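Long-range contacts in type I modular polyketide synthase (PDB 6IYR), which probably transfers an acyl building block from its coenzyme A thioester to the acyl carrier protein during salinomycin polyketide assembly, serving as an acyltransferase domain: residues 34-39 / 148-153; 38-43 / 93-98; 154-159 / 199-204; 115-120 / 438-443. All coordinates share one frame; numbering follows the deposited sequence.

Contact 1 of 4, residues 34-39 / 148-153; sequences AALTSA and DSSPVF
Ser150 swings its OG to the side opposite its own backbone N, with chi1 at 176°, and that rotation puts the hydroxyl against the carbonyl of Ala35. Thr37 holds CG2 between its N and its carbonyl carbon, from where the methyl lies over the Ser149 peptide. Val152 brings its CG2 methyl within 3.2 Å of Ala34 O.

The Ser150 hydroxyl does two jobs. It donates to Ala35 O over 2.7 Å, approaching at a C=O...OG angle of 158° and tilted a little from the carbonyl plane. It also accepts from Phe153 N, 3.0 Å from OG, so the buried OG is gripped by two bonds and its rotation is fixed. One residue back, Ser149 O takes the amide of Thr37, with 2.7 Å between Thr37 N and Ser149 O. The same oxygen receives a CA-H contact from Leu36, whose CA stands 3.3 Å from Ser149 O. Ala34 O rests on the ring of Pro151, 3.3 Å from CD, while Leu36 CD2 touches Ser150 CB.

Leu36 and Ser38 also bond through their backbones to Arg454 near the chain end, and the Leu36 side chain reaches Leu435 and Leu438 of helix 431-443. Ser150 is thus a classic N-cap: it closes the first turn of helix 151-164 in the acyltransferase fold, and its spare hydrogen ties that helix start to the N-terminal segment 34-39.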
loop_
_atom_site.group_PDB
_atom_site.type_symbol
_atom_site.label_atom_id
_atom_site.label_comp_id
_atom_site.label_asym_id
_atom_site.label_seq_id
_atom_site.Cartn_x
_atom_site.Cartn_y
_atom_site.Cartn_z
ATOM N N ALA A 34 -11.018 3.675 18.477
ATOM C CA ALA A 34 -10.110 2.556 18.296
ATOM C C ALA A 34 -9.561 2.540 16.870
ATOM O O ALA A 34 -10.274 2.816 15.896
ATOM C CB ALA A 34 -10.824 1.250 18.601
ATOM N N ALA A 35 -8.322 2.123 16.735
ATOM C CA ALA A 35 -7.799 1.819 15.411
ATOM C C ALA A 35 -8.528 0.620 14.796
ATOM O O ALA A 35 -8.986 0.675 13.642
ATOM C CB ALA A 35 -6.312 1.536 15.500
ATOM N N LEU A 36 -8.559 -0.492 15.530
ATOM C CA LEU A 36 -9.416 -1.594 15.151
ATOM C C LEU A 36 -10.215 -2.058 16.342
ATOM O O LEU A 36 -9.724 -2.109 17.468
ATOM C CB LEU A 36 -8.613 -2.792 14.663
ATOM C CG LEU A 36 -7.862 -2.633 13.355
ATOM C CD1 LEU A 36 -6.846 -3.756 13.208
ATOM C CD2 LEU A 36 -8.847 -2.628 12.200
ATOM N N THR A 37 -11.333 -2.663 16.026
ATOM C CA THR A 37 -12.158 -3.242 17.030
ATOM C C THR A 37 -12.618 -4.596 16.507
ATOM O O THR A 37 -13.222 -4.684 15.440
ATOM C CB THR A 37 -13.322 -2.299 17.332
ATOM O OG1 THR A 37 -13.713 -2.471 18.691
ATOM C CG2 THR A 37 -14.486 -2.573 16.404
ATOM N N SER A 38 -12.175 -5.659 17.171
ATOM C CA SER A 38 -12.339 -7.003 16.633
ATOM C C SER A 38 -12.521 -8.051 17.732
ATOM O O SER A 38 -12.067 -7.860 18.864
ATOM C CB SER A 38 -11.129 -7.405 15.811
ATOM O OG SER A 38 -11.358 -8.680 15.255
ATOM N N ALA A 39 -13.138 -9.167 17.343
ATOM C CA ALA A 39 -13.266 -10.381 18.177
ATOM C C ALA A 39 -12.002 -11.214 18.144
ATOM O O ALA A 39 -11.784 -12.035 19.026
ATOM C CB ALA A 39 -14.417 -11.226 17.671
ATOM N N ASP A 148 -16.869 -1.570 9.636
ATOM C CA ASP A 148 -17.534 -1.967 10.885
ATOM C C ASP A 148 -16.576 -2.239 12.013
ATOM O O ASP A 148 -16.915 -2.082 13.173
ATOM C CB ASP A 148 -18.459 -3.141 10.664
ATOM C CG ASP A 148 -19.870 -2.692 10.387
ATOM O OD1 ASP A 148 -20.060 -1.846 9.485
ATOM O OD2 ASP A 148 -20.775 -3.081 11.152
ATOM N N SER A 149 -15.328 -2.501 11.675
ATOM C CA SER A 149 -14.375 -2.922 12.680
ATOM C C SER A 149 -13.354 -1.837 12.992
ATOM O O SER A 149 -12.329 -2.125 13.616
ATOM C CB SER A 149 -13.640 -4.196 12.234
ATOM O OG SER A 149 -14.207 -4.763 11.076
ATOM N N SER A 150 -13.570 -0.627 12.476
ATOM C CA SER A 150 -12.586 0.428 12.619
ATOM C C SER A 150 -13.249 1.783 12.537
ATOM O O SER A 150 -13.555 2.256 11.439
ATOM C CB SER A 150 -11.522 0.326 11.531
ATOM O OG SER A 150 -10.629 1.418 11.635
ATOM N N PRO A 151 -13.507 2.404 13.697
ATOM C CA PRO A 151 -14.011 3.757 13.734
ATOM C C PRO A 151 -13.112 4.728 12.970
ATOM O O PRO A 151 -13.609 5.629 12.329
ATOM C CB PRO A 151 -13.964 4.096 15.223
ATOM C CG PRO A 151 -14.113 2.782 15.894
ATOM C CD PRO A 151 -13.314 1.858 15.049
ATOM N N VAL A 152 -11.803 4.534 13.040
ATOM C CA VAL A 152 -10.864 5.432 12.356
ATOM C C VAL A 152 -10.982 5.326 10.828
ATOM O O VAL A 152 -11.116 6.334 10.129
ATOM C CB VAL A 152 -9.424 5.109 12.766
ATOM C CG1 VAL A 152 -8.426 5.896 11.928
ATOM C CG2 VAL A 152 -9.242 5.403 14.238
ATOM N N PHE A 153 -11.052 4.099 10.319
ATOM C CA PHE A 153 -11.372 3.888 8.901
ATOM C C PHE A 153 -12.656 4.519 8.502
ATOM O O PHE A 153 -12.721 5.223 7.492
ATOM C CB PHE A 153 -11.402 2.421 8.520
ATOM C CG PHE A 153 -11.379 2.208 7.042
ATOM C CD1 PHE A 153 -10.230 2.523 6.299
ATOM C CD2 PHE A 153 -12.534 1.922 6.370
ATOM C CE1 PHE A 153 -10.216 2.370 4.915
ATOM C CE2 PHE A 153 -12.533 1.743 4.984
ATOM C CZ PHE A 153 -11.394 2.017 4.256
#

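Contact 2 of 4, residues 38-43 / 93-98; sequences SALIPW and LAEDRE
The ring of Pro42 has Leu93 CD1 leaning on it, 3.7 Å from Pro42 CB. Farther along, the Arg97 guanidinium takes Glu98 OE2 at its edge and in its plane, a salt bridge of 3.0 Å from NH1 to OE2.

Two backbone hydrogen bonds make Ile41 and Ala94 an antiparallel hydrogen-bonded pair, at one end of the three-stranded sheet 41-47, 88-94 and 116-120, consistent with the ketosynthase-to-acyltransferase linker of modular synthases. Ile41 N lies 2.9 Å from Ala94 O, and Ala94 N 3.2 Å from Ile41 O. The next pair, Pro42 with Leu93, is non-hydrogen-bonded. On the face of Ile41 and Ala94, both side chains touch Phe100 of helix 97-108.

At the end where the two strands part, Ser38 OG accepts from Leu40 N in an ST turn, and Asp96 is the N-cap of helix 97-108, its OD1 taking Gly99 N.

Leu40 sends CD2 across the other strand, tight against the backbone at 3.5 Å from Ala94 CA and 3.9 Å from Glu95 CG.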
loop_
_atom_site.group_PDB
_atom_site.type_symbol
_atom_site.label_atom_id
_atom_site.label_comp_id
_atom_site.label_asym_id
_atom_site.label_seq_id
_atom_site.Cartn_x
_atom_site.Cartn_y
_atom_site.Cartn_z
ATOM N N SER A 38 -12.175 -5.659 17.171
ATOM C CA SER A 38 -12.339 -7.003 16.633
ATOM C C SER A 38 -12.521 -8.051 17.732
ATOM O O SER A 38 -12.067 -7.860 18.864
ATOM C CB SER A 38 -11.129 -7.405 15.811
ATOM O OG SER A 38 -11.358 -8.680 15.255
ATOM N N ALA A 39 -13.138 -9.167 17.343
ATOM C CA ALA A 39 -13.266 -10.381 18.177
ATOM C C ALA A 39 -12.002 -11.214 18.144
ATOM O O ALA A 39 -11.784 -12.035 19.026
ATOM C CB ALA A 39 -14.417 -11.226 17.671
ATOM N N LEU A 40 -11.219 -11.054 17.074
ATOM C CA LEU A 40 -9.834 -11.546 17.000
ATOM C C LEU A 40 -8.939 -10.718 17.893
ATOM O O LEU A 40 -8.832 -9.505 17.714
ATOM C CB LEU A 40 -9.310 -11.414 15.582
ATOM C CG LEU A 40 -9.141 -12.598 14.663
ATOM C CD1 LEU A 40 -8.090 -12.220 13.629
ATOM C CD2 LEU A 40 -8.727 -13.852 15.405
ATOM N N ILE A 41 -8.311 -11.379 18.865
ATOM C CA ILE A 41 -7.470 -10.726 19.851
ATOM C C ILE A 41 -5.997 -11.160 19.719
ATOM O O ILE A 41 -5.698 -12.337 19.563
ATOM C CB ILE A 41 -7.997 -11.035 21.259
ATOM C CG1 ILE A 41 -9.369 -10.397 21.443
ATOM C CG2 ILE A 41 -7.073 -10.495 22.328
ATOM C CD1 ILE A 41 -10.203 -11.102 22.493
ATOM N N PRO A 42 -5.072 -10.193 19.770
ATOM C CA PRO A 42 -3.668 -10.509 19.606
ATOM C C PRO A 42 -3.015 -10.784 20.949
ATOM O O PRO A 42 -3.204 -10.007 21.882
ATOM C CB PRO A 42 -3.092 -9.214 19.009
ATOM C CG PRO A 42 -3.955 -8.147 19.570
ATOM C CD PRO A 42 -5.327 -8.749 19.620
ATOM N N TRP A 43 -2.220 -11.852 21.033
ATOM C CA TRP A 43 -1.325 -12.004 22.154
ATOM C C TRP A 43 0.053 -11.899 21.596
ATOM O O TRP A 43 0.386 -12.606 20.629
ATOM C CB TRP A 43 -1.480 -13.385 22.808
ATOM C CG TRP A 43 -2.753 -13.607 23.569
ATOM C CD1 TRP A 43 -3.810 -12.763 23.689
ATOM C CD2 TRP A 43 -3.109 -14.808 24.286
ATOM N NE1 TRP A 43 -4.814 -13.360 24.459
ATOM C CE2 TRP A 43 -4.401 -14.623 24.809
ATOM C CE3 TRP A 43 -2.442 -16.007 24.545
ATOM C CZ2 TRP A 43 -5.042 -15.604 25.566
ATOM C CZ3 TRP A 43 -3.100 -17.000 25.268
ATOM C CH2 TRP A 43 -4.382 -16.793 25.760
ATOM N N LEU A 93 -3.259 -14.757 17.005
ATOM C CA LEU A 93 -4.551 -14.073 16.926
ATOM C C LEU A 93 -5.570 -15.150 17.064
ATOM O O LEU A 93 -5.561 -16.079 16.273
ATOM C CB LEU A 93 -4.800 -13.481 15.530
ATOM C CG LEU A 93 -4.225 -12.163 15.035
ATOM C CD1 LEU A 93 -3.340 -11.509 16.065
ATOM C CD2 LEU A 93 -3.515 -12.378 13.710
ATOM N N ALA A 94 -6.554 -14.945 17.916
ATOM C CA ALA A 94 -7.633 -15.906 17.989
ATOM C C ALA A 94 -8.763 -15.264 18.761
ATOM O O ALA A 94 -8.584 -14.220 19.397
ATOM C CB ALA A 94 -7.151 -17.191 18.669
ATOM N N GLU A 95 -9.939 -15.857 18.604
ATOM C CA GLU A 95 -11.188 -15.365 19.168
ATOM C C GLU A 95 -11.513 -16.031 20.469
ATOM O O GLU A 95 -12.258 -15.478 21.243
ATOM C CB GLU A 95 -12.346 -15.655 18.220
ATOM C CG GLU A 95 -12.074 -15.282 16.775
ATOM C CD GLU A 95 -13.340 -15.159 15.944
ATOM O OE1 GLU A 95 -14.431 -15.152 16.541
ATOM O OE2 GLU A 95 -13.235 -15.105 14.699
ATOM N N ASP A 96 -10.957 -17.213 20.721
ATOM C CA ASP A 96 -11.228 -17.938 21.962
ATOM C C ASP A 96 -10.058 -18.773 22.468
ATOM O O ASP A 96 -9.076 -19.004 21.766
ATOM C CB ASP A 96 -12.448 -18.832 21.768
ATOM C CG ASP A 96 -12.296 -19.785 20.611
ATOM O OD1 ASP A 96 -11.191 -20.295 20.367
ATOM O OD2 ASP A 96 -13.285 -19.998 19.906
ATOM N N ARG A 97 -10.240 -19.330 23.656
ATOM C CA ARG A 97 -9.260 -20.224 24.265
ATOM C C ARG A 97 -8.713 -21.265 23.318
ATOM O O ARG A 97 -7.512 -21.510 23.266
ATOM C CB ARG A 97 -9.894 -20.934 25.463
ATOM C CG ARG A 97 -8.945 -21.830 26.226
ATOM C CD ARG A 97 -9.537 -22.324 27.547
ATOM N NE ARG A 97 -8.716 -23.407 28.079
ATOM C CZ ARG A 97 -8.724 -24.647 27.593
ATOM N NH1 ARG A 97 -9.597 -24.992 26.654
ATOM N NH2 ARG A 97 -7.934 -25.568 28.122
ATOM N N GLU A 98 -9.607 -21.950 22.631
ATOM C CA GLU A 98 -9.227 -23.084 21.841
ATOM C C GLU A 98 -8.391 -22.602 20.643
ATOM O O GLU A 98 -7.405 -23.233 20.275
ATOM C CB GLU A 98 -10.490 -23.834 21.388
ATOM C CG GLU A 98 -11.269 -24.509 22.529
ATOM C CD GLU A 98 -11.820 -23.533 23.577
ATOM O OE1 GLU A 98 -12.512 -22.574 23.178
ATOM O OE2 GLU A 98 -11.614 -23.742 24.807
#

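Contact 3 of 4, residues 154-159 / 199-204; sequences ASRLAE and MVSLAE
Van der Waals packing comes first, between Arg156 and Leu157 on one helix and Ser201, Val200 and Glu204 on the other. The aliphatic part of Arg156 lies along the second helix: its CG sits 3.5 Å from Ser201 OG and 3.9 Å from Glu204 CB. Leu157 CD1 closes on the same serine, 3.7 Å from OG. A small side chain at this point suits the close approach of the two helix axes, 8.6 Å at an angle of 149°, nearly antiparallel.

Hydrogen bonding between the helices runs through water. Arg156, bent at chi2 (50°), brings NE to a water 2.8 Å away; that water donates to Val200 O, also at 2.8 Å, and weakly to Glu204 OE1. Ser201 OG has its own partner within its helix, Ala197 O.

Charge pairing is mostly local. Arg156 NH2 makes a salt bridge to Glu159 OE1 at 2.8 Å, one turn on, with the oxygen near the guanidinium plane. Glu204 lies obliquely to that guanidinium, its OE1 4.4 Å from NE, so only the charges interact, and Glu204 OE2 bridges instead to Arg207.

Around this pair, Leu235 at the start of helix 235-248 touches Arg156, Glu159 and Val200, while Ala225 and Val229 of helix 222-230 pack on helix 188-208.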
loop_
_atom_site.group_PDB
_atom_site.type_symbol
_atom_site.label_atom_id
_atom_site.label_comp_id
_atom_site.label_asym_id
_atom_site.label_seq_id
_atom_site.Cartn_x
_atom_site.Cartn_y
_atom_site.Cartn_z
ATOM N N ALA A 154 -13.687 4.329 9.308
ATOM C CA ALA A 154 -14.997 4.726 8.866
ATOM C C ALA A 154 -15.062 6.235 8.810
ATOM O O ALA A 154 -15.791 6.817 7.997
ATOM C CB ALA A 154 -16.072 4.191 9.789
ATOM N N SER A 155 -14.340 6.895 9.691
ATOM C CA SER A 155 -14.541 8.320 9.764
ATOM C C SER A 155 -13.617 9.046 8.766
ATOM O O SER A 155 -14.009 10.033 8.162
ATOM C CB SER A 155 -14.365 8.808 11.196
ATOM O OG SER A 155 -13.226 9.611 11.299
ATOM N N ARG A 156 -12.430 8.509 8.545
ATOM C CA ARG A 156 -11.554 9.032 7.489
ATOM C C ARG A 156 -12.131 8.816 6.093
ATOM O O ARG A 156 -12.123 9.720 5.262
ATOM C CB ARG A 156 -10.191 8.380 7.593
ATOM C CG ARG A 156 -9.113 9.056 6.746
ATOM C CD ARG A 156 -9.104 10.555 6.980
ATOM N NE ARG A 156 -7.844 11.122 6.541
ATOM C CZ ARG A 156 -7.635 12.424 6.376
ATOM N NH1 ARG A 156 -6.455 12.862 5.983
ATOM N NH2 ARG A 156 -8.598 13.283 6.592
ATOM N N LEU A 157 -12.739 7.653 5.871
ATOM C CA LEU A 157 -13.372 7.373 4.601
ATOM C C LEU A 157 -14.575 8.266 4.381
ATOM O O LEU A 157 -14.785 8.718 3.267
ATOM C CB LEU A 157 -13.745 5.890 4.459
ATOM C CG LEU A 157 -14.062 5.473 3.024
ATOM C CD1 LEU A 157 -12.782 5.181 2.250
ATOM C CD2 LEU A 157 -15.001 4.271 2.985
ATOM N N ALA A 158 -15.301 8.632 5.442
ATOM C CA ALA A 158 -16.450 9.545 5.286
ATOM C C ALA A 158 -15.970 10.958 4.983
ATOM O O ALA A 158 -16.600 11.682 4.217
ATOM C CB ALA A 158 -17.345 9.567 6.529
ATOM N N GLU A 159 -14.829 11.324 5.544
ATOM C CA GLU A 159 -14.192 12.581 5.159
ATOM C C GLU A 159 -13.759 12.556 3.696
ATOM O O GLU A 159 -13.842 13.591 3.014
ATOM C CB GLU A 159 -12.979 12.876 6.049
ATOM C CG GLU A 159 -13.344 13.343 7.452
ATOM C CD GLU A 159 -12.182 13.273 8.425
ATOM O OE1 GLU A 159 -11.020 13.447 8.013
ATOM O OE2 GLU A 159 -12.424 12.895 9.578
ATOM N N MET A 199 -6.869 4.232 0.096
ATOM C CA MET A 199 -5.483 4.333 0.530
ATOM C C MET A 199 -5.270 5.431 1.590
ATOM O O MET A 199 -4.535 5.233 2.594
ATOM C CB MET A 199 -4.566 4.556 -0.657
ATOM C CG MET A 199 -4.515 3.409 -1.675
ATOM S SD MET A 199 -3.188 3.676 -2.883
ATOM C CE MET A 199 -4.011 4.932 -3.864
ATOM N N VAL A 200 -5.905 6.577 1.392
ATOM C CA VAL A 200 -5.828 7.638 2.400
ATOM C C VAL A 200 -6.387 7.111 3.734
ATOM O O VAL A 200 -5.835 7.352 4.782
ATOM C CB VAL A 200 -6.575 8.881 1.930
ATOM C CG1 VAL A 200 -6.690 9.913 3.061
ATOM C CG2 VAL A 200 -5.823 9.476 0.737
ATOM N N SER A 201 -7.414 6.288 3.666
ATOM C CA SER A 201 -8.096 5.881 4.867
ATOM C C SER A 201 -7.411 4.729 5.551
ATOM O O SER A 201 -7.303 4.751 6.760
ATOM C CB SER A 201 -9.556 5.630 4.605
ATOM O OG SER A 201 -10.180 6.869 4.246
ATOM N N LEU A 202 -6.791 3.828 4.786
ATOM C CA LEU A 202 -5.995 2.767 5.370
ATOM C C LEU A 202 -4.779 3.337 6.086
ATOM O O LEU A 202 -4.322 2.798 7.103
ATOM C CB LEU A 202 -5.542 1.783 4.293
ATOM C CG LEU A 202 -6.651 0.930 3.647
ATOM C CD1 LEU A 202 -6.013 0.010 2.632
ATOM C CD2 LEU A 202 -7.386 0.079 4.683
ATOM N N ALA A 203 -4.188 4.392 5.526
ATOM C CA ALA A 203 -2.968 4.954 6.101
ATOM C C ALA A 203 -3.227 5.516 7.511
ATOM O O ALA A 203 -2.360 5.496 8.375
ATOM C CB ALA A 203 -2.399 6.033 5.195
ATOM N N GLU A 204 -4.393 6.121 7.664
ATOM C CA GLU A 204 -4.819 6.709 8.904
ATOM C C GLU A 204 -5.080 5.650 9.984
ATOM O O GLU A 204 -4.731 5.862 11.121
ATOM C CB GLU A 204 -6.089 7.476 8.645
ATOM C CG GLU A 204 -6.559 8.268 9.837
ATOM C CD GLU A 204 -5.709 9.493 10.081
ATOM O OE1 GLU A 204 -4.742 9.773 9.311
ATOM O OE2 GLU A 204 -6.028 10.183 11.062
HETATM O O HOH W 1 -5.396 9.835 5.979
#

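Contact 4 of 4, residues 115-120 / 438-443; sequences GVIEGG and LAEAWT
Ile117 points straight from its strand at the helix, and each of its side-chain atoms finds something there. CB stands 4.0 Å from Ala439 CB. From it, CG1 leaves on the side of the backbone N, chi1 -52°, and runs past the same methyl. CD1, at the tip, ends 3.7 Å from Ala439 CB, so one alanine meets that whole branch. The other branch, CG2, lies over the helix backbone, 3.7 Å from Glu440 N. It also touches the extended side chain of Glu440, at 3.9 Å from CG, and reaches Thr443 CG2 one turn farther on.

This is an edge strand laid along a helix: strand 116-120, an edge strand of its three-stranded antiparallel sheet, runs beside helix 431-443 with only 24° between their directions. The sheet belongs to the part that probably links ketosynthase to acyltransferase, and the helix comes from near the far end of the chain. Val91 of the neighbouring strand 88-94 meets Ala439, Trp442 and Thr443 from the same sheet.

Beyond Glu118 the strand meets the helix through Thr443. Its OG1 sits between its backbone N and carbonyl carbon (chi1 64°) and donates to Glu440 O at 2.8 Å. That bond turns the hydroxyl back onto its own helix, although Thr443 CB still comes 3.7 Å from Gly119 N. With no side chain on Gly119, which faces Thr443, the strand backbone can lie close to the helix end, and Thr443 O comes 3.2 Å from Gly120 C. Gly120 O is held, weakly, by His444 ND1.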
loop_
_atom_site.group_PDB
_atom_site.type_symbol
_atom_site.label_atom_id
_atom_site.label_comp_id
_atom_site.label_asym_id
_atom_site.label_seq_id
_atom_site.Cartn_x
_atom_site.Cartn_y
_atom_site.Cartn_z
ATOM N N GLY A 115 -3.343 -17.130 11.850
ATOM C CA GLY A 115 -3.250 -16.419 13.120
ATOM C C GLY A 115 -1.972 -16.636 13.906
ATOM O O GLY A 115 -1.884 -16.253 15.060
ATOM N N VAL A 116 -0.982 -17.263 13.295
ATOM C CA VAL A 116 0.352 -17.301 13.861
ATOM C C VAL A 116 1.301 -16.442 13.041
ATOM O O VAL A 116 1.558 -16.742 11.898
ATOM C CB VAL A 116 0.917 -18.718 13.868
ATOM C CG1 VAL A 116 2.337 -18.699 14.418
ATOM C CG2 VAL A 116 0.036 -19.625 14.721
ATOM N N ILE A 117 1.913 -15.455 13.686
ATOM C CA ILE A 117 2.919 -14.605 13.038
ATOM C C ILE A 117 4.201 -14.596 13.862
ATOM O O ILE A 117 4.163 -14.361 15.059
ATOM C CB ILE A 117 2.402 -13.154 12.898
ATOM C CG1 ILE A 117 1.027 -13.155 12.209
ATOM C CG2 ILE A 117 3.374 -12.318 12.085
ATOM C CD1 ILE A 117 -0.121 -13.261 13.190
ATOM N N GLU A 118 5.342 -14.736 13.200
ATOM C CA GLU A 118 6.640 -14.750 13.884
ATOM C C GLU A 118 7.671 -14.040 13.008
ATOM O O GLU A 118 7.639 -14.134 11.779
ATOM C CB GLU A 118 7.075 -16.197 14.163
ATOM C CG GLU A 118 8.575 -16.434 14.238
ATOM C CD GLU A 118 9.200 -16.753 12.888
ATOM O OE1 GLU A 118 10.441 -16.757 12.796
ATOM O OE2 GLU A 118 8.465 -17.025 11.917
ATOM N N GLY A 119 8.582 -13.325 13.641
ATOM C CA GLY A 119 9.680 -12.697 12.921
ATOM C C GLY A 119 10.606 -12.023 13.905
ATOM O O GLY A 119 10.286 -11.929 15.091
ATOM N N GLY A 120 11.704 -11.474 13.386
ATOM C CA GLY A 120 12.666 -10.728 14.184
ATOM C C GLY A 120 12.784 -9.272 13.772
ATOM O O GLY A 120 12.593 -8.944 12.609
ATOM N N LEU A 438 -0.713 -5.737 10.904
ATOM C CA LEU A 438 -0.100 -5.125 12.063
ATOM C C LEU A 438 0.862 -6.084 12.795
ATOM O O LEU A 438 1.932 -5.676 13.229
ATOM C CB LEU A 438 -1.157 -4.650 13.041
ATOM C CG LEU A 438 -2.136 -3.614 12.529
ATOM C CD1 LEU A 438 -3.268 -3.496 13.534
ATOM C CD2 LEU A 438 -1.453 -2.262 12.367
ATOM N N ALA A 439 0.488 -7.355 12.927
ATOM C CA ALA A 439 1.350 -8.329 13.608
ATOM C C ALA A 439 2.658 -8.534 12.897
ATOM O O ALA A 439 3.708 -8.605 13.534
ATOM C CB ALA A 439 0.636 -9.669 13.721
ATOM N N GLU A 440 2.599 -8.778 11.594
ATOM C CA GLU A 440 3.824 -8.917 10.805
ATOM C C GLU A 440 4.709 -7.721 11.018
ATOM O O GLU A 440 5.929 -7.840 11.158
ATOM C CB GLU A 440 3.543 -8.982 9.318
ATOM C CG GLU A 440 2.828 -10.223 8.875
ATOM C CD GLU A 440 2.248 -10.057 7.495
ATOM O OE1 GLU A 440 2.950 -9.468 6.633
ATOM O OE2 GLU A 440 1.081 -10.466 7.310
ATOM N N ALA A 441 4.108 -6.560 10.919
ATOM C CA ALA A 441 4.892 -5.336 11.082
ATOM C C ALA A 441 5.572 -5.340 12.439
ATOM O O ALA A 441 6.774 -5.113 12.552
ATOM C CB ALA A 441 4.004 -4.128 10.975
ATOM N N TRP A 442 4.770 -5.497 13.478
ATOM C CA TRP A 442 5.279 -5.471 14.852
ATOM C C TRP A 442 6.395 -6.494 15.061
ATOM O O TRP A 442 7.432 -6.174 15.637
ATOM C CB TRP A 442 4.133 -5.675 15.847
ATOM C CG TRP A 442 4.584 -5.649 17.241
ATOM C CD1 TRP A 442 4.763 -4.550 18.011
ATOM C CD2 TRP A 442 5.004 -6.776 18.034
ATOM N NE1 TRP A 442 5.288 -4.911 19.229
ATOM C CE2 TRP A 442 5.392 -6.276 19.288
ATOM C CE3 TRP A 442 4.986 -8.161 17.836
ATOM C CZ2 TRP A 442 5.785 -7.106 20.341
ATOM C CZ3 TRP A 442 5.389 -8.992 18.882
ATOM C CH2 TRP A 442 5.792 -8.457 20.112
ATOM N N THR A 443 6.276 -7.672 14.465
ATOM C CA THR A 443 7.326 -8.650 14.645
ATOM C C THR A 443 8.618 -8.180 14.029
ATOM O O THR A 443 9.683 -8.672 14.384
ATOM C CB THR A 443 6.968 -10.066 14.127
ATOM O OG1 THR A 443 6.770 -10.074 12.710
ATOM C CG2 THR A 443 5.741 -10.631 14.889
#

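Contacts 1 and 2 share Ser38 and Ala39, one N-terminal run that first grips the acyltransferase body and then enters the three-stranded sheet, probably part of the linker, their centres 15 Å apart. Contact 3 continues helix 151-164 from contact 1, and Phe153 CE1 packs 3.3 Å from Ser201 CB. Contacts 2 and 4 meet across neighbouring strands, where Leu93 N and Gly115 O, 2.8 Å apart, probably bond. Leu36 CD1 joins contact 1 to contact 4 at 3.6 Å from Leu438 CD1. Contact 3 connects toward the likely nucleophile elbow, since helix 188-208 packs on helix 222-230, which follows a GxSxG pattern; contacts 2 and 3 do not touch, their nearest atoms about 13 Å apart.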